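Local coordinates for protein glucose-1-phosphate uridylyltransferase (Sphingomonas elodea, PDB 2UX8) that probably joins glucose 1-phosphate to the uridylyl group of UTP, making UDP-glucose and releasing diphosphate, at residues L165-E170 against S211-Y216. Numbering follows the deposited sequence.
Sequences LICAEE and SVIGRY. With G1P (1-O-phosphono-alpha-D-glucopyranose), chain K.
Ile166 lies between Tyr216 and Val212 on one face of an antiparallel strand pair in the nucleotidyltransferase (GT-A) fold, with the partner strand broken by an inverse gamma turn centred on Gly214. Its two branches divide the work. Ile166 CG2, anti to the carbonyl carbon, lies 3.5 Å from Tyr216 CD2, oblique to the ring, whereas Ile166 CD1 ends against both methyls of Val212, Ile182 closing over the same face. On the reverse face Cys167 CB touches Ile213 CB at 3.8 Å, and Ile213 CG1 continues to Glu169 CB. Beside the corner, Cys167 CB also meets Arg215 CB at 3.8 Å.

The turn shows in the hydrogen bonding: Cys167 N gives to Arg215 O, but Cys167 O accepts from Ile213 N (2.8 Å), so one residue bridges both sides of the corner. Arg215 then bends away, its guanidinium reaching Glu54 in a salt bridge. Gly214 N, at the bend, bonds to Asp142 OD1.

This corner faces the sugar. Val212 O accepts from O4 of glucose 1-phosphate (2.6 Å), and Tyr216 OH approaches C2 at 3.7 Å; Glu199 and Gly180 hold the ligand through further hydrogen bonds. Val212 thus contributes its carbonyl to the ligand and its methyls to the Ile166 packing.

At the polar edge Glu169 O takes two donors from Ser211. The backbone N arrives 39° above the carbonyl plane; Ser211 OG, placed between the backbone N and carbonyl carbon by chi1 of 52°, lies in that plane, 3.1 Å from Glu169 O.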
ATOM      1  N   LEU C 165     -29.417 -13.974  17.880  1.00 44.87           N
ATOM      2  CA  LEU C 165     -29.668 -15.008  16.893  1.00 44.42           C
ATOM      3  C   LEU C 165     -28.377 -15.414  16.198  1.00 44.72           C
ATOM      4  O   LEU C 165     -27.435 -14.623  16.079  1.00 44.39           O
ATOM      5  CB  LEU C 165     -30.667 -14.528  15.836  1.00 47.60           C
ATOM      6  CG  LEU C 165     -32.101 -14.158  16.216  1.00 47.81           C
ATOM      7  CD1 LEU C 165     -32.156 -12.698  16.599  1.00 47.84           C
ATOM      8  CD2 LEU C 165     -33.028 -14.392  15.034  1.00 47.80           C
ATOM      9  N   ILE C 166     -28.345 -16.659  15.739  1.00 47.22           N
ATOM     10  CA  ILE C 166     -27.196 -17.192  15.028  1.00 47.65           C
ATOM     11  C   ILE C 166     -27.702 -18.164  13.984  1.00 48.37           C
ATOM     12  O   ILE C 166     -28.758 -18.761  14.148  1.00 48.86           O
ATOM     13  CB  ILE C 166     -26.238 -17.942  15.974  1.00 33.56           C
ATOM     14  CG1 ILE C 166     -27.026 -18.960  16.798  1.00 34.41           C
ATOM     15  CG2 ILE C 166     -25.506 -16.953  16.875  1.00 32.89           C
ATOM     16  CD1 ILE C 166     -26.169 -19.858  17.655  1.00 33.77           C
ATOM     17  N   CYS C 167     -26.959 -18.315  12.900  1.00 53.78           N
ATOM     18  CA  CYS C 167     -27.354 -19.244  11.858  1.00 54.52           C
ATOM     19  C   CYS C 167     -26.974 -20.647  12.319  1.00 55.55           C
ATOM     20  O   CYS C 167     -25.856 -20.880  12.785  1.00 55.96           O
ATOM     21  CB  CYS C 167     -26.644 -18.914  10.553  1.00 41.06           C
ATOM     22  SG  CYS C 167     -27.246 -19.878   9.180  1.00 38.92           S
ATOM     23  N   ALA C 168     -27.912 -21.579  12.197  1.00 54.11           N
ATOM     24  CA  ALA C 168     -27.674 -22.953  12.616  1.00 55.06           C
ATOM     25  C   ALA C 168     -27.805 -23.899  11.443  1.00 56.06           C
ATOM     26  O   ALA C 168     -28.600 -23.666  10.525  1.00 56.26           O
ATOM     27  CB  ALA C 168     -28.649 -23.341  13.720  1.00 36.70           C
ATOM     28  N   GLU C 169     -27.027 -24.976  11.499  1.00 43.54           N
ATOM     29  CA  GLU C 169     -27.004 -25.954  10.429  1.00 45.52           C
ATOM     30  C   GLU C 169     -26.580 -27.332  10.938  1.00 47.38           C
ATOM     31  O   GLU C 169     -25.574 -27.463  11.640  1.00 47.59           O
ATOM     32  CB  GLU C 169     -26.037 -25.458   9.352  1.00 49.42           C
ATOM     33  CG  GLU C 169     -25.924 -26.290   8.099  1.00 49.23           C
ATOM     34  CD  GLU C 169     -24.916 -25.693   7.139  1.00 49.21           C
ATOM     35  OE1 GLU C 169     -25.040 -24.482   6.839  1.00 48.06           O
ATOM     36  OE2 GLU C 169     -24.004 -26.426   6.693  1.00 46.87           O
ATOM     37  N   GLU C 170     -27.368 -28.351  10.593  1.00 60.63           N
ATOM     38  CA  GLU C 170     -27.079 -29.729  10.988  1.00 62.16           C
ATOM     39  C   GLU C 170     -25.797 -30.168  10.298  1.00 62.61           C
ATOM     40  O   GLU C 170     -25.656 -30.037   9.084  1.00 62.70           O
ATOM     41  CB  GLU C 170     -28.224 -30.659  10.570  1.00 89.43           C
ATOM     42  CG  GLU C 170     -29.425 -30.651  11.497  1.00 90.77           C
ATOM     43  CD  GLU C 170     -29.119 -31.300  12.825  1.00 92.65           C
ATOM     44  OE1 GLU C 170     -28.696 -32.474  12.822  1.00 94.19           O
ATOM     45  OE2 GLU C 170     -29.299 -30.643  13.870  1.00 93.46           O
ATOM     46  N   SER C 211     -24.643 -26.931  14.564  1.00 50.78           N
ATOM     47  CA  SER C 211     -23.512 -26.056  14.806  1.00 49.14           C
ATOM     48  C   SER C 211     -23.820 -24.591  14.536  1.00 47.39           C
ATOM     49  O   SER C 211     -24.868 -24.248  13.990  1.00 46.92           O
ATOM     50  CB  SER C 211     -22.351 -26.500  13.925  1.00 83.25           C
ATOM     51  OG  SER C 211     -22.775 -26.605  12.574  1.00 83.90           O
ATOM     52  N   VAL C 212     -22.884 -23.735  14.925  1.00 53.12           N
ATOM     53  CA  VAL C 212     -23.016 -22.299  14.733  1.00 51.31           C
ATOM     54  C   VAL C 212     -22.354 -21.931  13.409  1.00 49.99           C
ATOM     55  O   VAL C 212     -21.247 -22.376  13.128  1.00 49.96           O
ATOM     56  CB  VAL C 212     -22.324 -21.524  15.883  1.00 43.49           C
ATOM     57  CG1 VAL C 212     -22.554 -20.030  15.733  1.00 43.89           C
ATOM     58  CG2 VAL C 212     -22.858 -21.999  17.222  1.00 42.96           C
ATOM     59  N   ILE C 213     -23.040 -21.147  12.586  1.00 45.17           N
ATOM     60  CA  ILE C 213     -22.486 -20.727  11.307  1.00 42.93           C
ATOM     61  C   ILE C 213     -22.147 -19.243  11.413  1.00 41.37           C
ATOM     62  O   ILE C 213     -22.725 -18.536  12.227  1.00 41.28           O
ATOM     63  CB  ILE C 213     -23.485 -20.980  10.148  1.00 36.25           C
ATOM     64  CG1 ILE C 213     -23.779 -22.479  10.039  1.00 35.02           C
ATOM     65  CG2 ILE C 213     -22.916 -20.456   8.834  1.00 35.26           C
ATOM     66  CD1 ILE C 213     -22.552 -23.351   9.970  1.00 32.75           C
ATOM     67  N   GLY C 214     -21.214 -18.783  10.590  1.00 27.68           N
ATOM     68  CA  GLY C 214     -20.770 -17.397  10.628  1.00 25.40           C
ATOM     69  C   GLY C 214     -21.716 -16.242  10.353  1.00 24.27           C
ATOM     70  O   GLY C 214     -21.389 -15.326   9.595  1.00 24.97           O
ATOM     71  N   ARG C 215     -22.886 -16.268  10.974  1.00 35.36           N
ATOM     72  CA  ARG C 215     -23.883 -15.206  10.825  1.00 33.79           C
ATOM     73  C   ARG C 215     -24.477 -14.969  12.221  1.00 33.71           C
ATOM     74  O   ARG C 215     -25.081 -15.874  12.798  1.00 33.46           O
ATOM     75  CB  ARG C 215     -24.967 -15.638   9.826  1.00 29.97           C
ATOM     76  CG  ARG C 215     -25.005 -14.847   8.508  1.00 26.76           C
ATOM     77  CD  ARG C 215     -23.630 -14.702   7.885  1.00 23.23           C
ATOM     78  NE  ARG C 215     -23.657 -14.423   6.455  1.00 20.22           N
ATOM     79  CZ  ARG C 215     -22.609 -14.640   5.662  1.00 22.78           C
ATOM     80  NH1 ARG C 215     -21.497 -15.119   6.184  1.00 21.87           N
ATOM     81  NH2 ARG C 215     -22.673 -14.424   4.351  1.00 21.60           N
ATOM     82  N   TYR C 216     -24.279 -13.768  12.770  1.00 26.97           N
ATOM     83  CA  TYR C 216     -24.779 -13.443  14.105  1.00 26.66           C
ATOM     84  C   TYR C 216     -25.480 -12.091  14.202  1.00 26.78           C
ATOM     85  O   TYR C 216     -25.225 -11.166  13.424  1.00 26.40           O
ATOM     86  CB  TYR C 216     -23.643 -13.391  15.138  1.00 32.73           C
ATOM     87  CG  TYR C 216     -22.632 -14.523  15.150  1.00 33.59           C
ATOM     88  CD1 TYR C 216     -21.790 -14.759  14.060  1.00 35.03           C
ATOM     89  CD2 TYR C 216     -22.455 -15.304  16.292  1.00 33.56           C
ATOM     90  CE1 TYR C 216     -20.798 -15.740  14.115  1.00 33.20           C
ATOM     91  CE2 TYR C 216     -21.470 -16.284  16.352  1.00 33.00           C
ATOM     92  CZ  TYR C 216     -20.647 -16.493  15.267  1.00 33.27           C
ATOM     93  OH  TYR C 216     -19.667 -17.450  15.352  1.00 34.43           O
TER
HETATM   94  C1  G1P K1290     -16.153 -19.716  14.613  0.60 60.19           C
HETATM   95  C2  G1P K1290     -16.945 -19.928  15.919  0.60 60.19           C
HETATM   96  C3  G1P K1290     -17.579 -21.329  15.886  0.60 60.19           C
HETATM   97  C4  G1P K1290     -18.523 -21.388  14.690  0.60 60.19           C
HETATM   98  C5  G1P K1290     -17.695 -21.135  13.409  0.60 60.19           C
HETATM   99  C6  G1P K1290     -18.630 -21.170  12.190  0.60 60.19           C
HETATM  100  O1  G1P K1290     -15.084 -20.688  14.549  0.60 60.19           O
HETATM  101  O2  G1P K1290     -16.052 -19.825  17.027  0.60 60.19           O
HETATM  102  O3  G1P K1290     -18.319 -21.546  17.080  0.60 60.19           O
HETATM  103  O4  G1P K1290     -19.128 -22.680  14.635  0.60 60.19           O
HETATM  104  O5  G1P K1290     -17.062 -19.826  13.471  0.60 60.19           O
HETATM  105  O6  G1P K1290     -17.894 -20.931  10.988  0.60 60.19           O
HETATM  106  P   G1P K1290     -14.111 -20.376  13.288  0.60 60.19           P
HETATM  107  O1P G1P K1290     -13.558 -19.001  13.377  0.60 60.19           O
HETATM  108  O2P G1P K1290     -12.922 -21.449  13.270  0.60 60.19           O
HETATM  109  O3P G1P K1290     -14.930 -20.524  11.908  0.60 60.19           O